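Local atomic coordinates of periplasmic His/Glu/Gln/Arg/opine family-binding protein (Silicibacter pomeroyi, PDB entry 3I6V), a protein that probably serves as a periplasmic solute-binding protein of an amino-acid or opine transporter, and holds lysine in the cleft between its two lobes. Residues I82-Y88 with V180-E186; R153-V157 with F169-D173; G107-T113 with A126-A132. All coordinates share one frame; numbering follows the deposited sequence.

Contact 1. Residues I82-Y88 with V180-E186; sequences IDFTQNY and VGMGLRE. With NA (sodium ion), chain C.
Glu186 shares a sodium ion with Asp83 and Ile82, a compact example of how a metal can clasp the end of a pair of strands. At its CB the glutamate passes the carboxylate of Asp83, 4.0 Å from OD2; its CG then lies 3.6 Å from Asp83 OD1 and also meets the Ile82 carbonyl carbon. CD lies near Ile82 N, and the extended chain (chi2 174°) brings OE2 to the sodium at 2.4 Å. Asp83 OD1 and the carbonyl oxygen of Ile82 bind the same ion, and two oxygens of Asp79 complete the site. The two side chains cross at about a right angle, their carboxylate planes 55° apart; the metal's positive charge would probably offset the repulsion between them. A water bridges Asp83 OD2 and Glu186 O.

Further along, Asp83 and Leu184 form a hydrogen-bonded antiparallel pair, and Thr85 N donates to Met182 O. The backbone pattern then gives way to a side chain: Thr85 OG1, held between its own N and carbonyl carbon (chi1 63°), accepts the N-H of Met182 at 3.0 Å and donates to Gln86 O at 2.8 Å. Its CG2 meets Met182 CB and Leu184 CD1. A valine in its place would probably leave the Met182 N-H without its acceptor and Gln86 O without this donor. At the far end, Tyr88 N binds Val180 O, an oxygen that also lies over one face of the tyrosine ring. Tyr88 OH, also bonded to Glu31, meets Val180 CG1 at 3.2 Å. Such an antiparallel pair, joining the strand that leaves the first lobe to the one that returns, belongs to the two-lobed periplasmic binding-protein fold, here with a sodium site at one end.

Contact 2. Residues R153-V157 with F169-D173; sequences RDYLV and FVGDD
Arg153 lays its guanidinium over Phe169 and turns one nitrogen to Asp173, a small illustration of one cation serving two kinds of partner. NH1 sits above the centre of the ring, and CZ is 4.2 Å from the ring centroid, only 16° off the normal; the two planes are inclined by 27°, so this is a cation-pi stack with a modest tilt. The arginine attains it with an extended chain from CG to NE. The same NH1 forms a salt bridge with Asp173 OD1 at 3.1 Å, but the bond is bent, with 123° at the hydrogen, and counts as weak.

Asp173 OD1 has a second and stronger partner in Ser95 OG of strand 93-98, so this oxygen is satisfied even though the arginine bond is weak. In the helix, the carbonyl oxygen of Arg153 is satisfied by Val157 N at 2.8 Å. Around the phenylalanine, Leu156 CB approaches Phe169 CE2 and Val157 CG2 approaches Phe169 CZ, each at 3.7 Å, while Ser95 and Val97 touch the ring from the strand. This is alpha/beta packing at the surface of the second lobe, where helix 153-162 packs against strand 93-98 and the neighbouring strand 168-170 of the mixed sheet in a family 3 solute-binding protein.

Contact 3. Residues G107-T113 with A126-A132; sequences GIVAAQT and ATLVEFA. With LYS (lysine), chain B.
Phe131 and Gln112 supply the flat groups, and each meets the opposite strand or the bound lysine in its own way. The Phe131 ring presents CE1 obliquely to Ala110 CB at 3.6 Å, while Glu136, Thr137 and Ala140 of helix 134-142 also touch it. The Gln112 amide is held by its polar ends: NE2 donates to Ala132 O at 3.0 Å, standing 37° above the carbonyl plane, and also to Glu12 OE2, whereas OE1 accepts the ammonium NZ of the lysine at 2.7 Å. The extended glutamine, with CG opposite the backbone N (chi1 -178°), carries the amide past the strand end to the ligand; Trp53 and Pro134 also touch its side chain.

Behind this tip the two strands run parallel, joined by alternating backbone bonds from Thr127 N to Gly107 O through to Thr113 N and Phe131 O. Phe131 O receives a second, weak bond from Thr113 OG1 at 3.3 Å. On one face of the sheet Ile108 CG2 meets Val129 CG1 at 3.7 Å, a branch that the valine places between its own N and carbonyl carbon (chi1 56°). On the other, Val109 CG2 meets Ala126 CB and Ala111 CB meets Leu128 CD1, and helix 116-123, the link between the strands in this beta-alpha-beta unit, covers that face through Ile121. The Glu130 carboxylate lies beside Thr113, with OE1 3.5 Å from CG2.

The chemistry implies a division of labour: apolar packing and backbone bonds build the frame, and at its end the two acceptors on NE2, Ala132 O and Glu12 OE2, would hold the Gln112 amide in its rotation, leaving its oxygen directed at the ligand's ammonium group.

How the contacts relate
Contact 1 belongs to the interior of one lobe, contact 2 to the surface of the other, and contact 3, partly buried, lies between these extremes. Contacts 2 and 3 share the mixed sheet of the second lobe, with centres about 16 Å apart; the centre of contact 1 stands about 25 Å from that of contact 2 and about 26 Å from that of contact 3, on the sheet of the first lobe. Along the chain it brackets both others, since segments 82-88 and 180-186 flank the passage through the second lobe. The chemistry follows the place: a metal site and antiparallel bonds in contact 1, a solvent-side cation-pi stack in contact 2, and parallel strands ending at the lysine in contact 3.

Contact 1. Residues I82-Y88 with V180-E186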
loop_
_atom_site.group_PDB
_atom_site.type_symbol
_atom_site.label_atom_id
_atom_site.label_comp_id
_atom_site.label_asym_id
_atom_site.label_seq_id
_atom_site.Cartn_x
_atom_site.Cartn_y
_atom_site.Cartn_z
ATOM N N ILE A 82 4.309 8.925 13.470
ATOM C CA ILE A 82 5.459 8.854 12.568
ATOM C C ILE A 82 5.436 10.069 11.644
ATOM O O ILE A 82 4.443 10.798 11.659
ATOM C CB ILE A 82 5.437 7.537 11.694
ATOM C CG1 ILE A 82 4.188 7.482 10.829
ATOM C CG2 ILE A 82 5.554 6.277 12.597
ATOM C CD1 ILE A 82 4.250 6.403 9.688
ATOM N N ASP A 83 6.478 10.246 10.827
ATOM C CA ASP A 83 6.532 11.313 9.819
ATOM C C ASP A 83 6.635 10.729 8.410
ATOM O O ASP A 83 7.272 9.697 8.203
ATOM C CB ASP A 83 7.745 12.217 10.057
ATOM C CG ASP A 83 7.483 13.335 11.089
ATOM O OD1 ASP A 83 6.339 13.541 11.589
ATOM O OD2 ASP A 83 8.478 14.004 11.442
ATOM N N PHE A 84 6.009 11.384 7.445
ATOM C CA PHE A 84 6.007 10.881 6.053
ATOM C C PHE A 84 6.875 11.751 5.134
ATOM O O PHE A 84 6.983 12.964 5.352
ATOM C CB PHE A 84 4.586 10.883 5.496
ATOM C CG PHE A 84 3.695 9.810 6.068
ATOM C CD1 PHE A 84 2.822 10.108 7.109
ATOM C CD2 PHE A 84 3.699 8.512 5.525
ATOM C CE1 PHE A 84 1.972 9.132 7.646
ATOM C CE2 PHE A 84 2.844 7.515 6.033
ATOM C CZ PHE A 84 1.981 7.820 7.092
ATOM N N THR A 85 7.485 11.137 4.118
ATOM C CA THR A 85 7.988 11.876 2.948
ATOM C C THR A 85 6.791 12.411 2.187
ATOM O O THR A 85 5.654 12.084 2.517
ATOM C CB THR A 85 8.798 10.937 1.973
ATOM O OG1 THR A 85 7.933 9.914 1.436
ATOM C CG2 THR A 85 9.969 10.300 2.669
ATOM N N GLN A 86 7.037 13.191 1.135
ATOM C CA GLN A 86 6.027 13.471 0.140
ATOM C C GLN A 86 5.533 12.147 -0.472
ATOM O O GLN A 86 6.213 11.118 -0.361
ATOM C CB GLN A 86 6.651 14.325 -0.983
ATOM C CG GLN A 86 7.762 13.560 -1.744
ATOM C CD GLN A 86 8.488 14.473 -2.708
ATOM O OE1 GLN A 86 7.920 14.942 -3.700
ATOM N NE2 GLN A 86 9.725 14.754 -2.398
ATOM N N ASN A 87 4.383 12.172 -1.142
ATOM C CA ASN A 87 3.919 10.948 -1.776
ATOM C C ASN A 87 4.858 10.500 -2.952
ATOM O O ASN A 87 5.595 11.317 -3.532
ATOM C CB ASN A 87 2.419 10.974 -2.141
ATOM C CG ASN A 87 2.016 12.086 -3.154
ATOM O OD1 ASN A 87 2.753 12.457 -4.086
ATOM N ND2 ASN A 87 0.797 12.569 -2.989
ATOM N N TYR A 88 4.884 9.194 -3.218
ATOM C CA TYR A 88 5.632 8.701 -4.361
ATOM C C TYR A 88 4.726 7.974 -5.357
ATOM O O TYR A 88 5.166 7.605 -6.452
ATOM C CB TYR A 88 6.847 7.901 -3.944
ATOM C CG TYR A 88 6.538 6.718 -3.061
ATOM C CD1 TYR A 88 6.786 6.765 -1.680
ATOM C CD2 TYR A 88 5.995 5.547 -3.604
ATOM C CE1 TYR A 88 6.498 5.656 -0.845
ATOM C CE2 TYR A 88 5.701 4.440 -2.791
ATOM C CZ TYR A 88 5.969 4.493 -1.435
ATOM O OH TYR A 88 5.654 3.413 -0.646
ATOM N N VAL A 180 0.512 7.432 -1.387
ATOM C CA VAL A 180 1.436 6.584 -0.649
ATOM C C VAL A 180 2.773 7.343 -0.419
ATOM O O VAL A 180 3.306 7.997 -1.326
ATOM C CB VAL A 180 1.639 5.245 -1.418
ATOM C CG1 VAL A 180 2.593 4.373 -0.697
ATOM C CG2 VAL A 180 0.286 4.501 -1.519
ATOM N N GLY A 181 3.308 7.259 0.791
ATOM C CA GLY A 181 4.578 7.916 1.113
ATOM C C GLY A 181 5.361 7.018 2.025
ATOM O O GLY A 181 4.810 6.039 2.555
ATOM N N MET A 182 6.645 7.315 2.199
ATOM C CA MET A 182 7.480 6.515 3.115
ATOM C C MET A 182 7.303 7.052 4.500
ATOM O O MET A 182 7.268 8.297 4.702
ATOM C CB MET A 182 8.994 6.617 2.772
ATOM C CG MET A 182 9.416 6.062 1.394
ATOM S SD MET A 182 11.191 6.298 0.925
ATOM C CE MET A 182 11.873 5.788 2.500
ATOM N N GLY A 183 7.255 6.142 5.458
ATOM C CA GLY A 183 7.148 6.507 6.859
ATOM C C GLY A 183 8.507 6.370 7.528
ATOM O O GLY A 183 9.274 5.461 7.218
ATOM N N LEU A 184 8.830 7.298 8.423
ATOM C CA LEU A 184 10.056 7.237 9.221
ATOM C C LEU A 184 9.776 7.703 10.634
ATOM O O LEU A 184 8.759 8.365 10.872
ATOM C CB LEU A 184 11.137 8.164 8.653
ATOM C CG LEU A 184 11.656 7.776 7.262
ATOM C CD1 LEU A 184 10.889 8.578 6.212
ATOM C CD2 LEU A 184 13.145 8.090 7.205
ATOM N N ARG A 185 10.708 7.436 11.550
ATOM C CA ARG A 185 10.527 7.905 12.924
ATOM C C ARG A 185 10.548 9.432 12.913
ATOM O O ARG A 185 11.227 10.046 12.072
ATOM C CB ARG A 185 11.630 7.399 13.874
ATOM C CG ARG A 185 11.534 5.875 14.259
ATOM C CD ARG A 185 12.756 5.477 15.164
ATOM N NE ARG A 185 14.013 5.475 14.382
ATOM C CZ ARG A 185 14.373 4.487 13.555
ATOM N NH1 ARG A 185 13.585 3.413 13.405
ATOM N NH2 ARG A 185 15.510 4.572 12.868
ATOM N N GLU A 186 9.825 10.036 13.853
ATOM C CA GLU A 186 9.784 11.512 13.940
ATOM C C GLU A 186 11.119 12.141 14.339
ATOM O O GLU A 186 11.313 13.336 14.141
ATOM C CB GLU A 186 8.671 11.960 14.899
ATOM C CG GLU A 186 7.293 11.495 14.363
ATOM C CD GLU A 186 6.130 11.764 15.316
ATOM O OE1 GLU A 186 6.281 11.690 16.563
ATOM O OE2 GLU A 186 5.041 12.024 14.791
HETATM NA NA NA C . 4.297 12.989 12.733
HETATM O O HOH W 1 11.321 12.436 10.385
HETATM O O HOH W 2 11.484 14.792 11.544
HETATM O O HOH W 3 4.610 3.391 1.925
#

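Contact 2. Residues R153-V157 with F169-D173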
loop_
_atom_site.group_PDB
_atom_site.type_symbol
_atom_site.label_atom_id
_atom_site.label_comp_id
_atom_site.label_asym_id
_atom_site.label_seq_id
_atom_site.Cartn_x
_atom_site.Cartn_y
_atom_site.Cartn_z
ATOM N N ARG A 153 -7.667 0.252 -5.070
ATOM C CA ARG A 153 -8.055 -0.108 -6.416
ATOM C C ARG A 153 -6.873 -0.726 -7.172
ATOM O O ARG A 153 -7.056 -1.691 -7.930
ATOM C CB ARG A 153 -8.604 1.087 -7.210
ATOM C CG ARG A 153 -9.140 0.666 -8.608
ATOM C CD ARG A 153 -9.821 1.811 -9.405
ATOM N NE ARG A 153 -10.127 1.282 -10.723
ATOM C CZ ARG A 153 -11.228 0.599 -11.023
ATOM N NH1 ARG A 153 -12.190 0.400 -10.122
ATOM N NH2 ARG A 153 -11.383 0.141 -12.253
ATOM N N ASP A 154 -5.674 -0.183 -6.992
ATOM C CA ASP A 154 -4.552 -0.741 -7.715
ATOM C C ASP A 154 -4.135 -2.137 -7.256
ATOM O O ASP A 154 -3.551 -2.899 -8.047
ATOM C CB ASP A 154 -3.385 0.230 -7.775
ATOM C CG ASP A 154 -3.697 1.430 -8.671
ATOM O OD1 ASP A 154 -4.808 1.477 -9.247
ATOM O OD2 ASP A 154 -2.850 2.316 -8.782
ATOM N N TYR A 155 -4.452 -2.468 -6.002
ATOM C CA TYR A 155 -4.247 -3.812 -5.505
ATOM C C TYR A 155 -5.300 -4.734 -6.170
ATOM O O TYR A 155 -4.985 -5.865 -6.627
ATOM C CB TYR A 155 -4.374 -3.845 -3.976
ATOM C CG TYR A 155 -4.413 -5.250 -3.392
ATOM C CD1 TYR A 155 -3.286 -6.090 -3.431
ATOM C CD2 TYR A 155 -5.577 -5.735 -2.805
ATOM C CE1 TYR A 155 -3.335 -7.394 -2.878
ATOM C CE2 TYR A 155 -5.639 -7.000 -2.263
ATOM C CZ TYR A 155 -4.536 -7.834 -2.316
ATOM O OH TYR A 155 -4.682 -9.097 -1.793
ATOM N N LEU A 156 -6.535 -4.251 -6.228
ATOM C CA LEU A 156 -7.663 -5.056 -6.758
ATOM C C LEU A 156 -7.679 -5.257 -8.287
ATOM O O LEU A 156 -8.119 -6.310 -8.737
ATOM C CB LEU A 156 -9.021 -4.524 -6.292
ATOM C CG LEU A 156 -9.284 -4.583 -4.786
ATOM C CD1 LEU A 156 -10.480 -3.656 -4.413
ATOM C CD2 LEU A 156 -9.490 -6.017 -4.241
ATOM N N VAL A 157 -7.192 -4.295 -9.063
ATOM C CA VAL A 157 -7.260 -4.402 -10.532
ATOM C C VAL A 157 -6.683 -5.750 -11.069
ATOM O O VAL A 157 -7.416 -6.481 -11.737
ATOM C CB VAL A 157 -6.706 -3.161 -11.280
ATOM C CG1 VAL A 157 -6.442 -3.479 -12.798
ATOM C CG2 VAL A 157 -7.693 -1.936 -11.144
ATOM N N PHE A 169 -15.500 -5.676 -9.858
ATOM C CA PHE A 169 -15.783 -4.384 -9.212
ATOM C C PHE A 169 -17.290 -4.111 -9.107
ATOM O O PHE A 169 -18.040 -4.339 -10.063
ATOM C CB PHE A 169 -15.111 -3.264 -9.985
ATOM C CG PHE A 169 -13.606 -3.243 -9.841
ATOM C CD1 PHE A 169 -12.780 -3.465 -10.949
ATOM C CD2 PHE A 169 -13.018 -2.989 -8.586
ATOM C CE1 PHE A 169 -11.371 -3.441 -10.813
ATOM C CE2 PHE A 169 -11.609 -2.955 -8.432
ATOM C CZ PHE A 169 -10.785 -3.165 -9.553
ATOM N N VAL A 170 -17.722 -3.643 -7.936
ATOM C CA VAL A 170 -19.107 -3.239 -7.712
ATOM C C VAL A 170 -19.129 -1.848 -7.038
ATOM O O VAL A 170 -18.176 -1.465 -6.333
ATOM C CB VAL A 170 -19.866 -4.298 -6.863
ATOM C CG1 VAL A 170 -19.945 -5.616 -7.618
ATOM C CG2 VAL A 170 -19.169 -4.540 -5.541
ATOM N N GLY A 171 -20.192 -1.084 -7.276
ATOM C CA GLY A 171 -20.337 0.236 -6.643
ATOM C C GLY A 171 -19.405 1.258 -7.267
ATOM O O GLY A 171 -18.934 1.102 -8.396
ATOM N N ASP A 172 -19.128 2.323 -6.534
ATOM C CA ASP A 172 -18.315 3.397 -7.091
ATOM C C ASP A 172 -16.989 3.415 -6.370
ATOM O O ASP A 172 -16.932 3.028 -5.223
ATOM C CB ASP A 172 -19.027 4.737 -6.880
ATOM C CG ASP A 172 -20.431 4.749 -7.487
ATOM O OD1 ASP A 172 -21.416 4.594 -6.722
ATOM O OD2 ASP A 172 -20.537 4.878 -8.723
ATOM N N ASP A 173 -15.952 3.878 -7.044
ATOM C CA ASP A 173 -14.681 4.221 -6.426
ATOM C C ASP A 173 -14.846 5.274 -5.298
ATOM O O ASP A 173 -15.748 6.104 -5.347
ATOM C CB ASP A 173 -13.736 4.774 -7.492
ATOM C CG ASP A 173 -13.288 3.713 -8.519
ATOM O OD1 ASP A 173 -13.507 2.485 -8.308
ATOM O OD2 ASP A 173 -12.696 4.133 -9.543
#

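Contact 3. Residues G107-T113 with A126-A132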
loop_
_atom_site.group_PDB
_atom_site.type_symbol
_atom_site.label_atom_id
_atom_site.label_comp_id
_atom_site.label_asym_id
_atom_site.label_seq_id
_atom_site.Cartn_x
_atom_site.Cartn_y
_atom_site.Cartn_z
ATOM N N GLY A 107 -23.654 -4.985 3.773
ATOM C CA GLY A 107 -23.564 -6.219 4.573
ATOM C C GLY A 107 -22.221 -6.342 5.271
ATOM O O GLY A 107 -21.748 -5.389 5.948
ATOM N N ILE A 108 -21.605 -7.514 5.125
ATOM C CA ILE A 108 -20.313 -7.800 5.755
ATOM C C ILE A 108 -19.211 -7.435 4.772
ATOM O O ILE A 108 -19.114 -8.030 3.686
ATOM C CB ILE A 108 -20.197 -9.279 6.192
ATOM C CG1 ILE A 108 -21.155 -9.542 7.372
ATOM C CG2 ILE A 108 -18.773 -9.591 6.588
ATOM C CD1 ILE A 108 -21.551 -10.998 7.550
ATOM N N VAL A 109 -18.398 -6.442 5.141
ATOM C CA VAL A 109 -17.342 -5.997 4.240
ATOM C C VAL A 109 -15.981 -6.286 4.873
ATOM O O VAL A 109 -15.730 -5.933 6.019
ATOM C CB VAL A 109 -17.512 -4.517 3.764
ATOM C CG1 VAL A 109 -16.414 -4.135 2.771
ATOM C CG2 VAL A 109 -18.860 -4.317 3.060
ATOM N N ALA A 110 -15.159 -7.032 4.139
ATOM C CA ALA A 110 -13.809 -7.363 4.569
ATOM C C ALA A 110 -12.865 -6.184 4.262
ATOM O O ALA A 110 -12.967 -5.548 3.221
ATOM C CB ALA A 110 -13.301 -8.622 3.837
ATOM N N ALA A 111 -11.946 -5.920 5.180
ATOM C CA ALA A 111 -10.878 -4.936 4.921
ATOM C C ALA A 111 -9.678 -5.363 5.731
ATOM O O ALA A 111 -9.810 -5.972 6.811
ATOM C CB ALA A 111 -11.308 -3.507 5.334
ATOM N N GLN A 112 -8.503 -5.030 5.235
ATOM C CA GLN A 112 -7.296 -5.248 6.022
ATOM C C GLN A 112 -7.256 -4.391 7.282
ATOM O O GLN A 112 -7.583 -3.184 7.257
ATOM C CB GLN A 112 -6.039 -5.029 5.168
ATOM C CG GLN A 112 -4.722 -5.297 5.951
ATOM C CD GLN A 112 -3.490 -5.309 5.065
ATOM O OE1 GLN A 112 -3.468 -4.702 4.013
ATOM N NE2 GLN A 112 -2.466 -6.027 5.486
ATOM N N THR A 113 -6.809 -5.001 8.381
ATOM C CA THR A 113 -6.652 -4.303 9.649
ATOM C C THR A 113 -5.722 -3.095 9.523
ATOM O O THR A 113 -4.801 -3.118 8.727
ATOM C CB THR A 113 -6.037 -5.238 10.740
ATOM O OG1 THR A 113 -6.813 -6.440 10.810
ATOM C CG2 THR A 113 -6.128 -4.605 12.055
ATOM N N ALA A 126 -21.988 -0.444 6.864
ATOM C CA ALA A 126 -21.565 -1.850 6.658
ATOM C C ALA A 126 -21.041 -2.446 7.957
ATOM O O ALA A 126 -20.670 -1.714 8.867
ATOM C CB ALA A 126 -20.530 -1.957 5.543
ATOM N N THR A 127 -21.057 -3.777 8.061
ATOM C CA THR A 127 -20.407 -4.486 9.154
ATOM C C THR A 127 -18.955 -4.793 8.733
ATOM O O THR A 127 -18.723 -5.429 7.703
ATOM C CB THR A 127 -21.178 -5.771 9.501
ATOM O OG1 THR A 127 -22.435 -5.396 10.064
ATOM C CG2 THR A 127 -20.431 -6.641 10.516
ATOM N N LEU A 128 -17.992 -4.305 9.516
ATOM C CA LEU A 128 -16.574 -4.480 9.192
ATOM C C LEU A 128 -16.042 -5.800 9.742
ATOM O O LEU A 128 -16.182 -6.066 10.911
ATOM C CB LEU A 128 -15.755 -3.336 9.803
ATOM C CG LEU A 128 -14.222 -3.478 9.786
ATOM C CD1 LEU A 128 -13.667 -3.560 8.398
ATOM C CD2 LEU A 128 -13.533 -2.340 10.586
ATOM N N VAL A 129 -15.397 -6.598 8.907
ATOM C CA VAL A 129 -14.513 -7.641 9.426
ATOM C C VAL A 129 -13.065 -7.400 8.945
ATOM O O VAL A 129 -12.795 -7.239 7.740
ATOM C CB VAL A 129 -15.049 -9.102 9.126
ATOM C CG1 VAL A 129 -15.273 -9.307 7.631
ATOM C CG2 VAL A 129 -14.108 -10.179 9.698
ATOM N N GLU A 130 -12.145 -7.380 9.902
ATOM C CA GLU A 130 -10.729 -7.090 9.631
ATOM C C GLU A 130 -9.881 -8.344 9.505
ATOM O O GLU A 130 -10.050 -9.258 10.288
ATOM C CB GLU A 130 -10.176 -6.241 10.766
ATOM C CG GLU A 130 -10.767 -4.848 10.746
ATOM C CD GLU A 130 -10.188 -3.938 11.818
ATOM O OE1 GLU A 130 -9.253 -3.174 11.505
ATOM O OE2 GLU A 130 -10.692 -3.949 12.960
ATOM N N PHE A 131 -8.960 -8.354 8.540
ATOM C CA PHE A 131 -8.018 -9.450 8.326
ATOM C C PHE A 131 -6.586 -8.918 8.314
ATOM O O PHE A 131 -6.333 -7.802 7.846
ATOM C CB PHE A 131 -8.313 -10.147 6.975
ATOM C CG PHE A 131 -9.648 -10.795 6.948
ATOM C CD1 PHE A 131 -10.781 -10.082 6.524
ATOM C CD2 PHE A 131 -9.807 -12.084 7.459
ATOM C CE1 PHE A 131 -12.040 -10.658 6.550
ATOM C CE2 PHE A 131 -11.078 -12.676 7.491
ATOM C CZ PHE A 131 -12.194 -11.955 7.035
ATOM N N ALA A 132 -5.660 -9.739 8.802
ATOM C CA ALA A 132 -4.246 -9.361 8.945
ATOM C C ALA A 132 -3.564 -9.088 7.615
ATOM O O ALA A 132 -2.680 -8.221 7.539
ATOM C CB ALA A 132 -3.474 -10.462 9.751
HETATM N N LYS B . -3.018 2.663 1.337
HETATM C CA LYS B . -3.930 2.040 2.351
HETATM C C LYS B . -3.554 2.464 3.753
HETATM O O LYS B . -2.505 3.102 3.921
HETATM C CB LYS B . -3.893 0.496 2.237
HETATM C CG LYS B . -2.563 -0.152 2.623
HETATM C CD LYS B . -2.635 -1.701 2.389
HETATM C CE LYS B . -1.330 -2.453 2.842
HETATM N NZ LYS B . -1.430 -3.958 2.479
HETATM O OXT LYS B . -4.282 2.155 4.740
#